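Local coordinates for protein folylpolyglutamate synthase (FolC) (Helicobacter pylori, PDB 6K8C) that probably adds glutamate to dihydropteroate to make dihydrofolate and lengthens the polyglutamate tail of tetrahydrofolates, using ATP, at residues C314-D319 with R343-E348; V334-L339 with K349-L354; H288-A293 with A320-E325; I284-N289 with G377-A382. All blocks are in the same frame, centred on the assembly; numbering follows the deposited sequence.

Contact 1: residues C314-D319 with R343-E348; sequences CYQDKD and RVIKLE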
loop_
_atom_site.group_PDB
_atom_site.type_symbol
_atom_site.label_atom_id
_atom_site.label_comp_id
_atom_site.label_asym_id
_atom_site.label_seq_id
_atom_site.Cartn_x
_atom_site.Cartn_y
_atom_site.Cartn_z
ATOM N N CYS A 314 11.983 11.737 5.845
ATOM C CA CYS A 314 11.955 10.876 4.669
ATOM C C CYS A 314 13.120 9.897 4.706
ATOM O O CYS A 314 14.077 10.055 5.466
ATOM C CB CYS A 314 11.979 11.697 3.378
ATOM S SG CYS A 314 13.584 12.403 2.988
ATOM N N TYR A 315 13.015 8.873 3.864
ATOM C CA TYR A 315 14.066 7.881 3.725
ATOM C C TYR A 315 15.198 8.437 2.862
ATOM O O TYR A 315 15.048 9.454 2.175
ATOM C CB TYR A 315 13.500 6.590 3.127
ATOM C CG TYR A 315 12.591 5.834 4.073
ATOM C CD1 TYR A 315 13.052 5.398 5.311
ATOM C CD2 TYR A 315 11.266 5.569 3.733
ATOM C CE1 TYR A 315 12.224 4.712 6.183
ATOM C CE2 TYR A 315 10.432 4.882 4.598
ATOM C CZ TYR A 315 10.915 4.456 5.819
ATOM O OH TYR A 315 10.083 3.775 6.681
ATOM N N GLN A 316 16.348 7.758 2.917
ATOM C CA GLN A 316 17.550 8.254 2.252
ATOM C C GLN A 316 17.488 8.126 0.735
ATOM O O GLN A 316 18.246 8.807 0.033
ATOM C CB GLN A 316 18.768 7.509 2.784
ATOM C CG GLN A 316 19.514 8.235 3.880
ATOM C CD GLN A 316 20.521 9.215 3.320
ATOM O OE1 GLN A 316 21.579 8.819 2.828
ATOM N NE2 GLN A 316 20.191 10.503 3.377
ATOM N N ASP A 317 16.602 7.281 0.219
ATOM C CA ASP A 317 16.538 6.989 -1.205
ATOM C C ASP A 317 15.613 7.926 -1.971
ATOM O O ASP A 317 15.489 7.783 -3.193
ATOM C CB ASP A 317 16.076 5.544 -1.418
ATOM C CG ASP A 317 14.952 5.147 -0.465
ATOM O OD1 ASP A 317 15.149 5.211 0.772
ATOM O OD2 ASP A 317 13.870 4.764 -0.954
ATOM N N LYS A 318 14.951 8.859 -1.294
ATOM C CA LYS A 318 13.931 9.687 -1.916
ATOM C C LYS A 318 14.471 11.074 -2.247
ATOM O O LYS A 318 15.437 11.557 -1.648
ATOM C CB LYS A 318 12.707 9.798 -1.005
ATOM C CG LYS A 318 12.020 8.467 -0.744
ATOM C CD LYS A 318 11.161 8.035 -1.922
ATOM C CE LYS A 318 11.097 6.518 -2.047
ATOM N NZ LYS A 318 12.352 5.940 -2.605
ATOM N N ASP A 319 13.823 11.713 -3.223
ATOM C CA ASP A 319 14.209 13.048 -3.680
ATOM C C ASP A 319 13.555 14.075 -2.761
ATOM O O ASP A 319 12.563 14.726 -3.100
ATOM C CB ASP A 319 13.807 13.252 -5.136
ATOM C CG ASP A 319 14.400 14.517 -5.741
ATOM O OD1 ASP A 319 14.973 15.339 -4.992
ATOM O OD2 ASP A 319 14.286 14.689 -6.974
ATOM N N ARG A 343 17.343 3.601 7.598
ATOM C CA ARG A 343 17.359 4.170 6.254
ATOM C C ARG A 343 16.686 5.539 6.175
ATOM O O ARG A 343 16.352 5.987 5.073
ATOM C CB ARG A 343 16.721 3.204 5.254
ATOM C CG ARG A 343 17.619 2.027 4.911
ATOM C CD ARG A 343 19.002 2.489 4.436
ATOM N NE ARG A 343 18.987 3.104 3.108
ATOM C CZ ARG A 343 19.673 4.194 2.773
ATOM N NH1 ARG A 343 20.435 4.812 3.668
ATOM N NH2 ARG A 343 19.597 4.671 1.536
ATOM N N VAL A 344 16.491 6.210 7.311
ATOM C CA VAL A 344 15.994 7.578 7.299
ATOM C C VAL A 344 17.125 8.523 6.906
ATOM O O VAL A 344 18.302 8.280 7.206
ATOM C CB VAL A 344 15.401 7.936 8.676
ATOM C CG1 VAL A 344 15.129 9.437 8.805
ATOM C CG2 VAL A 344 14.129 7.136 8.921
ATOM N N ILE A 345 16.770 9.601 6.197
ATOM C CA ILE A 345 17.753 10.615 5.843
ATOM C C ILE A 345 18.471 11.107 7.101
ATOM O O ILE A 345 17.885 11.198 8.189
ATOM C CB ILE A 345 17.084 11.781 5.089
ATOM C CG1 ILE A 345 18.129 12.752 4.539
ATOM C CG2 ILE A 345 16.115 12.535 5.983
ATOM C CD1 ILE A 345 17.629 13.581 3.379
ATOM N N LYS A 346 19.760 11.400 6.958
ATOM C CA LYS A 346 20.527 11.931 8.075
ATOM C C LYS A 346 20.083 13.356 8.386
ATOM O O LYS A 346 19.786 14.143 7.484
ATOM C CB LYS A 346 22.024 11.887 7.768
ATOM C CG LYS A 346 22.712 10.593 8.210
ATOM C CD LYS A 346 22.065 10.007 9.465
ATOM C CE LYS A 346 22.841 8.805 9.992
ATOM N NZ LYS A 346 22.354 8.366 11.333
ATOM N N LEU A 347 20.048 13.680 9.680
ATOM C CA LEU A 347 19.424 14.917 10.137
ATOM C C LEU A 347 20.109 16.147 9.548
ATOM O O LEU A 347 19.442 17.078 9.082
ATOM C CB LEU A 347 19.438 14.952 11.666
ATOM C CG LEU A 347 18.660 16.011 12.450
ATOM C CD1 LEU A 347 19.519 17.245 12.659
ATOM C CD2 LEU A 347 17.339 16.366 11.778
ATOM N N GLU A 348 21.446 16.171 9.562
ATOM C CA GLU A 348 22.160 17.355 9.091
ATOM C C GLU A 348 22.055 17.516 7.581
ATOM O O GLU A 348 22.069 18.647 7.078
ATOM C CB GLU A 348 23.626 17.294 9.523
ATOM C CG GLU A 348 23.829 17.468 11.020
ATOM C CD GLU A 348 23.334 18.811 11.520
ATOM O OE1 GLU A 348 23.662 19.837 10.886
ATOM O OE2 GLU A 348 22.616 18.840 12.545
#

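Contact 2: residues V334-L339 with K349-L354; sequences VLILEL and KLKGIL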
loop_
_atom_site.group_PDB
_atom_site.type_symbol
_atom_site.label_atom_id
_atom_site.label_comp_id
_atom_site.label_asym_id
_atom_site.label_seq_id
_atom_site.Cartn_x
_atom_site.Cartn_y
_atom_site.Cartn_z
ATOM N N VAL A 334 8.977 23.995 8.563
ATOM C CA VAL A 334 9.098 22.542 8.583
ATOM C C VAL A 334 9.494 22.112 9.985
ATOM O O VAL A 334 10.492 22.595 10.531
ATOM C CB VAL A 334 10.124 22.037 7.556
ATOM C CG1 VAL A 334 10.218 20.513 7.608
ATOM C CG2 VAL A 334 9.760 22.511 6.146
ATOM N N LEU A 335 8.717 21.205 10.569
ATOM C CA LEU A 335 9.082 20.562 11.825
ATOM C C LEU A 335 9.548 19.149 11.503
ATOM O O LEU A 335 8.755 18.314 11.057
ATOM C CB LEU A 335 7.909 20.556 12.803
ATOM C CG LEU A 335 7.398 21.937 13.230
ATOM C CD1 LEU A 335 6.210 21.808 14.178
ATOM C CD2 LEU A 335 8.511 22.766 13.863
ATOM N N ILE A 336 10.838 18.888 11.704
ATOM C CA ILE A 336 11.382 17.569 11.407
ATOM C C ILE A 336 10.938 16.585 12.480
ATOM O O ILE A 336 11.140 16.818 13.678
ATOM C CB ILE A 336 12.913 17.625 11.307
ATOM C CG1 ILE A 336 13.344 18.688 10.290
ATOM C CG2 ILE A 336 13.472 16.255 10.943
ATOM C CD1 ILE A 336 14.794 19.094 10.404
ATOM N N LEU A 337 10.328 15.477 12.052
ATOM C CA LEU A 337 9.921 14.405 12.962
ATOM C C LEU A 337 11.102 13.460 13.136
ATOM O O LEU A 337 11.328 12.553 12.332
ATOM C CB LEU A 337 8.690 13.674 12.438
ATOM C CG LEU A 337 8.009 12.735 13.440
ATOM C CD1 LEU A 337 7.498 13.506 14.629
ATOM C CD2 LEU A 337 6.878 11.955 12.787
ATOM N N GLU A 338 11.862 13.684 14.207
ATOM C CA GLU A 338 13.036 12.879 14.521
ATOM C C GLU A 338 12.714 11.392 14.466
ATOM O O GLU A 338 11.802 10.917 15.150
ATOM C CB GLU A 338 13.551 13.253 15.911
ATOM C CG GLU A 338 15.006 12.901 16.161
ATOM C CD GLU A 338 15.732 14.005 16.896
ATOM O OE1 GLU A 338 15.288 14.355 18.009
ATOM O OE2 GLU A 338 16.742 14.516 16.371
ATOM N N LEU A 339 13.449 10.667 13.622
ATOM C CA LEU A 339 13.345 9.220 13.514
ATOM C C LEU A 339 14.749 8.644 13.452
ATOM O O LEU A 339 15.600 9.153 12.717
ATOM C CB LEU A 339 12.552 8.790 12.272
ATOM C CG LEU A 339 11.035 8.964 12.311
ATOM C CD1 LEU A 339 10.482 9.001 10.899
ATOM C CD2 LEU A 339 10.383 7.860 13.119
ATOM N N LYS A 349 21.953 16.409 6.841
ATOM C CA LYS A 349 21.730 16.504 5.403
ATOM C C LYS A 349 20.372 17.129 5.106
ATOM O O LYS A 349 20.252 18.010 4.246
ATOM C CB LYS A 349 21.846 15.120 4.764
ATOM C CG LYS A 349 21.625 15.105 3.262
ATOM C CD LYS A 349 21.662 13.689 2.711
ATOM C CE LYS A 349 21.138 13.638 1.284
ATOM N NZ LYS A 349 21.815 12.583 0.480
ATOM N N LEU A 350 19.332 16.685 5.819
ATOM C CA LEU A 350 18.005 17.266 5.647
ATOM C C LEU A 350 18.007 18.750 5.992
ATOM O O LEU A 350 17.384 19.559 5.292
ATOM C CB LEU A 350 16.992 16.515 6.514
ATOM C CG LEU A 350 15.555 17.036 6.498
ATOM C CD1 LEU A 350 15.035 17.139 5.066
ATOM C CD2 LEU A 350 14.651 16.146 7.345
ATOM N N LYS A 351 18.708 19.127 7.065
ATOM C CA LYS A 351 18.806 20.538 7.424
ATOM C C LYS A 351 19.437 21.356 6.306
ATOM O O LYS A 351 19.068 22.519 6.104
ATOM C CB LYS A 351 19.613 20.703 8.712
ATOM C CG LYS A 351 18.844 20.418 9.997
ATOM C CD LYS A 351 19.706 20.738 11.216
ATOM C CE LYS A 351 18.917 20.641 12.515
ATOM N NZ LYS A 351 19.797 20.756 13.715
ATOM N N GLY A 352 20.387 20.771 5.574
ATOM C CA GLY A 352 21.027 21.497 4.490
ATOM C C GLY A 352 20.119 21.691 3.294
ATOM O O GLY A 352 20.200 22.715 2.609
ATOM N N ILE A 353 19.255 20.711 3.020
ATOM C CA ILE A 353 18.273 20.870 1.952
ATOM C C ILE A 353 17.303 21.989 2.295
ATOM O O ILE A 353 16.989 22.845 1.456
ATOM C CB ILE A 353 17.540 19.540 1.704
ATOM C CG1 ILE A 353 18.517 18.489 1.176
ATOM C CG2 ILE A 353 16.368 19.739 0.742
ATOM C CD1 ILE A 353 17.979 17.076 1.217
ATOM N N LEU A 354 16.824 22.008 3.541
ATOM C CA LEU A 354 15.891 23.045 3.960
ATOM C C LEU A 354 16.544 24.417 3.918
ATOM O O LEU A 354 15.891 25.416 3.596
ATOM C CB LEU A 354 15.362 22.728 5.361
ATOM C CG LEU A 354 14.549 21.432 5.413
ATOM C CD1 LEU A 354 14.494 20.865 6.820
ATOM C CD2 LEU A 354 13.143 21.671 4.874
#

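Contact 3: residues H288-A293 with A320-E325; sequences HNPHSA and AFLVLE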
loop_
_atom_site.group_PDB
_atom_site.type_symbol
_atom_site.label_atom_id
_atom_site.label_comp_id
_atom_site.label_asym_id
_atom_site.label_seq_id
_atom_site.Cartn_x
_atom_site.Cartn_y
_atom_site.Cartn_z
ATOM N N HIS A 288 5.514 9.973 -0.475
ATOM C CA HIS A 288 6.708 10.808 -0.643
ATOM C C HIS A 288 7.074 10.741 -2.127
ATOM O O HIS A 288 7.850 9.880 -2.547
ATOM C CB HIS A 288 7.872 10.385 0.228
ATOM C CG HIS A 288 8.963 11.409 0.285
ATOM N ND1 HIS A 288 9.822 11.639 -0.769
ATOM C CD2 HIS A 288 9.308 12.295 1.250
ATOM C CE1 HIS A 288 10.661 12.609 -0.447
ATOM N NE2 HIS A 288 10.370 13.024 0.773
ATOM N N ASN A 289 6.501 11.657 -2.901
ATOM C CA ASN A 289 6.615 11.651 -4.351
ATOM C C ASN A 289 6.325 13.050 -4.842
ATOM O O ASN A 289 5.479 13.740 -4.259
ATOM C CB ASN A 289 5.619 10.667 -4.980
ATOM C CG ASN A 289 6.298 9.545 -5.715
ATOM O OD1 ASN A 289 7.497 9.318 -5.555
ATOM N ND2 ASN A 289 5.534 8.831 -6.535
ATOM N N PRO A 290 6.984 13.496 -5.912
ATOM C CA PRO A 290 6.572 14.761 -6.528
ATOM C C PRO A 290 5.100 14.771 -6.885
ATOM O O PRO A 290 4.432 15.802 -6.742
ATOM C CB PRO A 290 7.470 14.849 -7.772
ATOM C CG PRO A 290 8.670 14.040 -7.423
ATOM C CD PRO A 290 8.146 12.899 -6.591
ATOM N N HIS A 291 4.564 13.632 -7.331
ATOM C CA HIS A 291 3.160 13.594 -7.722
ATOM C C HIS A 291 2.241 13.797 -6.524
ATOM O O HIS A 291 1.282 14.576 -6.591
ATOM C CB HIS A 291 2.838 12.276 -8.424
ATOM C CG HIS A 291 1.472 12.248 -9.028
ATOM N ND1 HIS A 291 1.206 12.750 -10.284
ATOM C CD2 HIS A 291 0.287 11.813 -8.537
ATOM C CE1 HIS A 291 -0.082 12.609 -10.548
ATOM N NE2 HIS A 291 -0.661 12.044 -9.504
ATOM N N SER A 292 2.496 13.090 -5.420
ATOM C CA SER A 292 1.641 13.286 -4.254
ATOM C C SER A 292 1.879 14.648 -3.620
ATOM O O SER A 292 0.940 15.262 -3.110
ATOM C CB SER A 292 1.851 12.168 -3.224
ATOM O OG SER A 292 3.208 12.036 -2.841
ATOM N N ALA A 293 3.116 15.148 -3.662
ATOM C CA ALA A 293 3.385 16.462 -3.087
ATOM C C ALA A 293 2.604 17.549 -3.813
ATOM O O ALA A 293 2.057 18.460 -3.179
ATOM C CB ALA A 293 4.883 16.753 -3.119
ATOM N N ALA A 320 14.139 14.221 -1.570
ATOM C CA ALA A 320 13.591 15.146 -0.584
ATOM C C ALA A 320 13.595 16.578 -1.101
ATOM O O ALA A 320 12.644 17.332 -0.866
ATOM C CB ALA A 320 14.380 15.049 0.720
ATOM N N PHE A 321 14.656 16.966 -1.814
ATOM C CA PHE A 321 14.775 18.340 -2.292
ATOM C C PHE A 321 13.581 18.727 -3.159
ATOM O O PHE A 321 12.936 19.756 -2.928
ATOM C CB PHE A 321 16.087 18.512 -3.068
ATOM C CG PHE A 321 16.210 19.836 -3.756
ATOM C CD1 PHE A 321 16.683 20.944 -3.072
ATOM C CD2 PHE A 321 15.850 19.978 -5.089
ATOM C CE1 PHE A 321 16.799 22.165 -3.699
ATOM C CE2 PHE A 321 15.957 21.201 -5.721
ATOM C CZ PHE A 321 16.431 22.296 -5.026
ATOM N N LEU A 322 13.276 17.911 -4.169
ATOM C CA LEU A 322 12.199 18.250 -5.092
ATOM C C LEU A 322 10.851 18.287 -4.383
ATOM O O LEU A 322 10.035 19.184 -4.627
ATOM C CB LEU A 322 12.174 17.249 -6.246
ATOM C CG LEU A 322 11.131 17.491 -7.338
ATOM C CD1 LEU A 322 11.185 18.935 -7.806
ATOM C CD2 LEU A 322 11.341 16.526 -8.498
ATOM N N VAL A 323 10.605 17.325 -3.494
ATOM C CA VAL A 323 9.326 17.270 -2.790
ATOM C C VAL A 323 9.132 18.521 -1.942
ATOM O O VAL A 323 8.068 19.151 -1.964
ATOM C CB VAL A 323 9.244 15.984 -1.950
ATOM C CG1 VAL A 323 8.260 16.145 -0.806
ATOM C CG2 VAL A 323 8.873 14.807 -2.845
ATOM N N LEU A 324 10.171 18.917 -1.200
ATOM C CA LEU A 324 10.077 20.118 -0.379
ATOM C C LEU A 324 9.990 21.376 -1.234
ATOM O O LEU A 324 9.326 22.348 -0.851
ATOM C CB LEU A 324 11.271 20.192 0.573
ATOM C CG LEU A 324 11.313 19.056 1.604
ATOM C CD1 LEU A 324 12.687 18.944 2.242
ATOM C CD2 LEU A 324 10.240 19.269 2.661
ATOM N N GLU A 325 10.667 21.391 -2.387
ATOM C CA GLU A 325 10.545 22.531 -3.290
ATOM C C GLU A 325 9.118 22.668 -3.810
ATOM O O GLU A 325 8.595 23.783 -3.930
ATOM C CB GLU A 325 11.530 22.391 -4.451
ATOM C CG GLU A 325 11.569 23.602 -5.362
ATOM C CD GLU A 325 12.438 23.382 -6.588
ATOM O OE1 GLU A 325 12.138 22.462 -7.382
ATOM O OE2 GLU A 325 13.424 24.128 -6.752
#

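Contact 4: residues I284-N289 with G377-A382; sequences IDVGHN and GSFLVA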
loop_
_atom_site.group_PDB
_atom_site.type_symbol
_atom_site.label_atom_id
_atom_site.label_comp_id
_atom_site.label_asym_id
_atom_site.label_seq_id
_atom_site.Cartn_x
_atom_site.Cartn_y
_atom_site.Cartn_z
ATOM N N ILE A 284 -2.863 14.305 6.986
ATOM C CA ILE A 284 -1.894 13.217 7.080
ATOM C C ILE A 284 -1.808 12.505 5.735
ATOM O O ILE A 284 -2.834 12.222 5.108
ATOM C CB ILE A 284 -2.267 12.215 8.194
ATOM C CG1 ILE A 284 -2.055 12.840 9.571
ATOM C CG2 ILE A 284 -1.441 10.945 8.072
ATOM C CD1 ILE A 284 -1.998 11.821 10.698
ATOM N N ASP A 285 -0.587 12.200 5.302
ATOM C CA ASP A 285 -0.394 11.477 4.052
ATOM C C ASP A 285 0.897 10.679 4.130
ATOM O O ASP A 285 1.943 11.219 4.503
ATOM C CB ASP A 285 -0.367 12.433 2.855
ATOM C CG ASP A 285 -0.451 11.701 1.530
ATOM O OD1 ASP A 285 0.571 11.116 1.115
ATOM O OD2 ASP A 285 -1.538 11.705 0.915
ATOM N N VAL A 286 0.817 9.391 3.772
ATOM C CA VAL A 286 1.962 8.494 3.881
ATOM C C VAL A 286 2.873 8.539 2.661
ATOM O O VAL A 286 3.841 7.771 2.600
ATOM C CB VAL A 286 1.502 7.042 4.103
ATOM C CG1 VAL A 286 0.756 6.926 5.423
ATOM C CG2 VAL A 286 0.621 6.586 2.943
ATOM N N GLY A 287 2.600 9.406 1.693
ATOM C CA GLY A 287 3.372 9.404 0.466
ATOM C C GLY A 287 4.718 10.099 0.590
ATOM O O GLY A 287 5.054 10.712 1.602
ATOM N N HIS A 288 5.514 9.973 -0.475
ATOM C CA HIS A 288 6.708 10.808 -0.643
ATOM C C HIS A 288 7.074 10.741 -2.127
ATOM O O HIS A 288 7.850 9.880 -2.547
ATOM C CB HIS A 288 7.872 10.385 0.228
ATOM C CG HIS A 288 8.963 11.409 0.285
ATOM N ND1 HIS A 288 9.822 11.639 -0.769
ATOM C CD2 HIS A 288 9.308 12.295 1.250
ATOM C CE1 HIS A 288 10.661 12.609 -0.447
ATOM N NE2 HIS A 288 10.370 13.024 0.773
ATOM N N ASN A 289 6.501 11.657 -2.901
ATOM C CA ASN A 289 6.615 11.651 -4.351
ATOM C C ASN A 289 6.325 13.050 -4.842
ATOM O O ASN A 289 5.479 13.740 -4.259
ATOM C CB ASN A 289 5.619 10.667 -4.980
ATOM C CG ASN A 289 6.298 9.545 -5.715
ATOM O OD1 ASN A 289 7.497 9.318 -5.555
ATOM N ND2 ASN A 289 5.534 8.831 -6.535
ATOM N N GLY A 377 5.492 11.948 4.546
ATOM C CA GLY A 377 6.810 11.423 4.246
ATOM C C GLY A 377 6.901 9.924 4.046
ATOM O O GLY A 377 7.690 9.458 3.215
ATOM N N SER A 378 6.112 9.165 4.802
ATOM C CA SER A 378 6.184 7.709 4.798
ATOM C C SER A 378 5.069 7.180 5.683
ATOM O O SER A 378 4.429 7.929 6.425
ATOM C CB SER A 378 7.531 7.197 5.310
ATOM O OG SER A 378 7.891 7.825 6.537
ATOM N N PHE A 379 4.834 5.869 5.583
ATOM C CA PHE A 379 4.019 5.197 6.587
ATOM C C PHE A 379 4.626 5.394 7.965
ATOM O O PHE A 379 3.913 5.610 8.953
ATOM C CB PHE A 379 3.899 3.700 6.274
ATOM C CG PHE A 379 2.783 3.350 5.321
ATOM C CD1 PHE A 379 2.974 3.441 3.953
ATOM C CD2 PHE A 379 1.556 2.908 5.793
ATOM C CE1 PHE A 379 1.967 3.108 3.071
ATOM C CE2 PHE A 379 0.535 2.572 4.910
ATOM C CZ PHE A 379 0.747 2.676 3.544
ATOM N N LEU A 380 5.955 5.350 8.043
ATOM C CA LEU A 380 6.639 5.475 9.325
ATOM C C LEU A 380 6.406 6.847 9.944
ATOM O O LEU A 380 6.079 6.957 11.131
ATOM C CB LEU A 380 8.136 5.210 9.147
ATOM C CG LEU A 380 9.082 5.609 10.280
ATOM C CD1 LEU A 380 8.765 4.834 11.551
ATOM C CD2 LEU A 380 10.533 5.391 9.868
ATOM N N VAL A 381 6.566 7.906 9.148
ATOM C CA VAL A 381 6.372 9.259 9.663
ATOM C C VAL A 381 4.949 9.436 10.178
ATOM O O VAL A 381 4.730 9.994 11.259
ATOM C CB VAL A 381 6.713 10.297 8.578
ATOM C CG1 VAL A 381 6.085 11.641 8.911
ATOM C CG2 VAL A 381 8.218 10.437 8.432
ATOM N N ALA A 382 3.961 8.949 9.423
ATOM C CA ALA A 382 2.572 9.143 9.824
ATOM C C ALA A 382 2.234 8.318 11.056
ATOM O O ALA A 382 1.551 8.801 11.966
ATOM C CB ALA A 382 1.635 8.788 8.672
#

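Contact 1: residues C314-D319 with R343-E348
Q316 lays its CB over one face of the R343 guanidinium, with CB 3.2 Å from NH2 of R343. The arginine reaches this place because its chain bends twice, at chi2 (-54°) and again at chi3, bringing the flat head back over Q316. The amide of Q316 stands nearly upright to the guanidinium plane and continues toward I345, where its NE2 lies 3.3 Å from CG1 of I345. CB and CG thus supply the packing surface on R343, while NE2 is buried among I345 atoms with no partner in the model, a polar group poorly provided for. D317 is a weaker neighbour: its OD1 lies 4.5 Å from NH2 of R343, beyond salt-bridge range and well out of the guanidinium plane, while its OD2 forms a salt bridge with NZ of K318.

Backbone bonds fix the loops in an isolated beta bridge between Y315 and V344. I345 N donates to C314 O over 2.8 Å and almost straight (175°), and Q316 N donates to R343 O over 2.8 Å with more bend. A type I turn from Y315 to K318 then swings the chain away.

The first loop follows strand 308-312 and leads into helix 320-327, the second runs into helix 347-357, where L350 and I353 pack on I345; L380 of helix 379-390 touches both Y315 and V344.

Contact 2: residues V334-L339 with K349-L354
Methyl groups carry most of the contact. CD2 of L354 comes to 3.7 Å from CG2 of V334, the side chains crossing obliquely, while CD1 of the same leucine lies 4.0 Å from CD1 of I336. L354 thus spreads its fork, one branch to each strand residue. I336 and L350 meet tip to tip, with CG2 of I336 3.8 Å from CD2 of L350; I336 and L354, by contrast, run past each other in opposite directions. The long branch of I336 also brushes the aliphatic part of K351, its CD1 being 4.3 Å from CG of the lysine, so the methylenes border the apolar patch.

Torsions, together with position along the helix, place these tips. L350 carries CG anti to the backbone N (chi1 177°), whereas L354 has CG anti to its carbonyl carbon (chi1 -64°); L350 ends at I336, while L354 spans I336 and V334. On the strand, V334 and I336 alternate with L335, which faces the other side of the sheet; beta-branched residues suit such extended backbone.

This is the strand-to-helix half of a beta-alpha-beta unit, strand 331-336, helix 347-357, strand 361-363, in the Mur ligase glutamate-ligase domain. Strand and helix segments run antiparallel, 176° between their directions, with axes 11.1 Å apart at closest approach.

Further out, V334 and I336 share backbone hydrogen bonds with A362 of strand 361-363, and L335 with L310 and Y312 of strand 308-312. L324 of helix 320-327 packs against both L350 and L354, and Y361 touches L354 and K351.

Contact 3: residues H288-A293 with A320-E325
Two neighbouring helices of the Rossmann-like Mur ligase C-terminal domain meet here near their N-terminal ends: helix 290-303, entered through the loop residues H288 and N289, and helix 320-327. V323 buries the most surface and is the centre of the contact. Its CG1 sits over one face of the H288 imidazole, 4.0 Å above the plane and offset toward the rim, while CG2 of V323 lies 3.7 Å from CE1 of H288. At the edge of the same ring, in its plane, is CA of A320, whose small side chain lets the imidazole come close to the helix backbone.

The valine stands with CG1 anti to the backbone N (chi1 157°), which turns CG2 toward the start of the other helix. There CG2 of V323 meets the backbone, at 3.7 Å from the carbonyl carbon of N289, and CD of P290 more loosely. On the other branch, CG1 of V323 is 4.1 Å from CB of A293, an alanine short enough for the helices to approach. Beside this, the proline ring crosses L322 at about a right angle, P290 CG resting 3.8 Å from L322 CD2. Proline suits the first turn of a helix, where its backbone nitrogen, lacking a hydrogen, forgoes no helical bond; the N289 carbonyl already accepts from A293 N.

H288 NE2 is hydrogen-bonded to the hydroxyl of Y312, on strand 308-312, which, with V323 and A320, restrains the ring's rotation. The histidine therefore combines two roles: its ring offers V323 a flat packing surface, and its NE2 is satisfied by Y312.

Contact 4: residues I284-N289 with G377-A382
D285 OD2 is gripped twice, by a salt bridge from NE of R238 and a hydrogen bond from the backbone N of C275. The other oxygen, OD1 of D285, turns its anti lone pair to G287 N at 2.7 Å, closing an Asx turn that leads the chain past the start of helix 379-390 and on to helix 290-303. G287 suits this spot, since a CB would clash with OD1.

Apolar side chains then fill the join. V286 puts CG2 over the face of the F379 ring, a CH-pi contact with CG2 4.0 Å from the ring centroid and 23° off its normal. Its CG1 lies 3.8 Å from CB of A382, and the same CB is 3.8 Å from CG2 of I284. An alanine allows both branched residues to reach it.

G377 has backbone angles (phi 151°) that would jam a CB against the preceding carbonyl, and its O comes to 3.1 Å from CB of H288. S378 caps the helix, its OG accepting from V381 N at 2.9 Å.

A citrate, probably from the crystallisation liquor, lies beside G287; such molecules often mark pockets. With an arginine and two backbone N-H groups on its oxygens, the buried D285 carboxylate is probably kept ionised.

How the contacts relate
Contacts 2 and 4 are buried, whereas contacts 1 and 3 lie partly covered, and the chemistry follows. Contact 2 is purely apolar strand-to-helix packing; contact 4 is apolar packing and close backbone approach, beside a D285 carboxylate held by R238, C275 and G287 and probably ionised; contact 3 sets a valine against an imidazole; contact 1 relies on backbone bonds and a guanidinium at its exposed border. Contacts 1 and 2 both use helix 347-357, and I345 meets L350 between them. Contact 3 joins contact 2 through L324, and shares H288 and N289 with contact 4. H288 also packs on C314 and K318 of contact 1, while L339 of contact 2 touches L380 and V381.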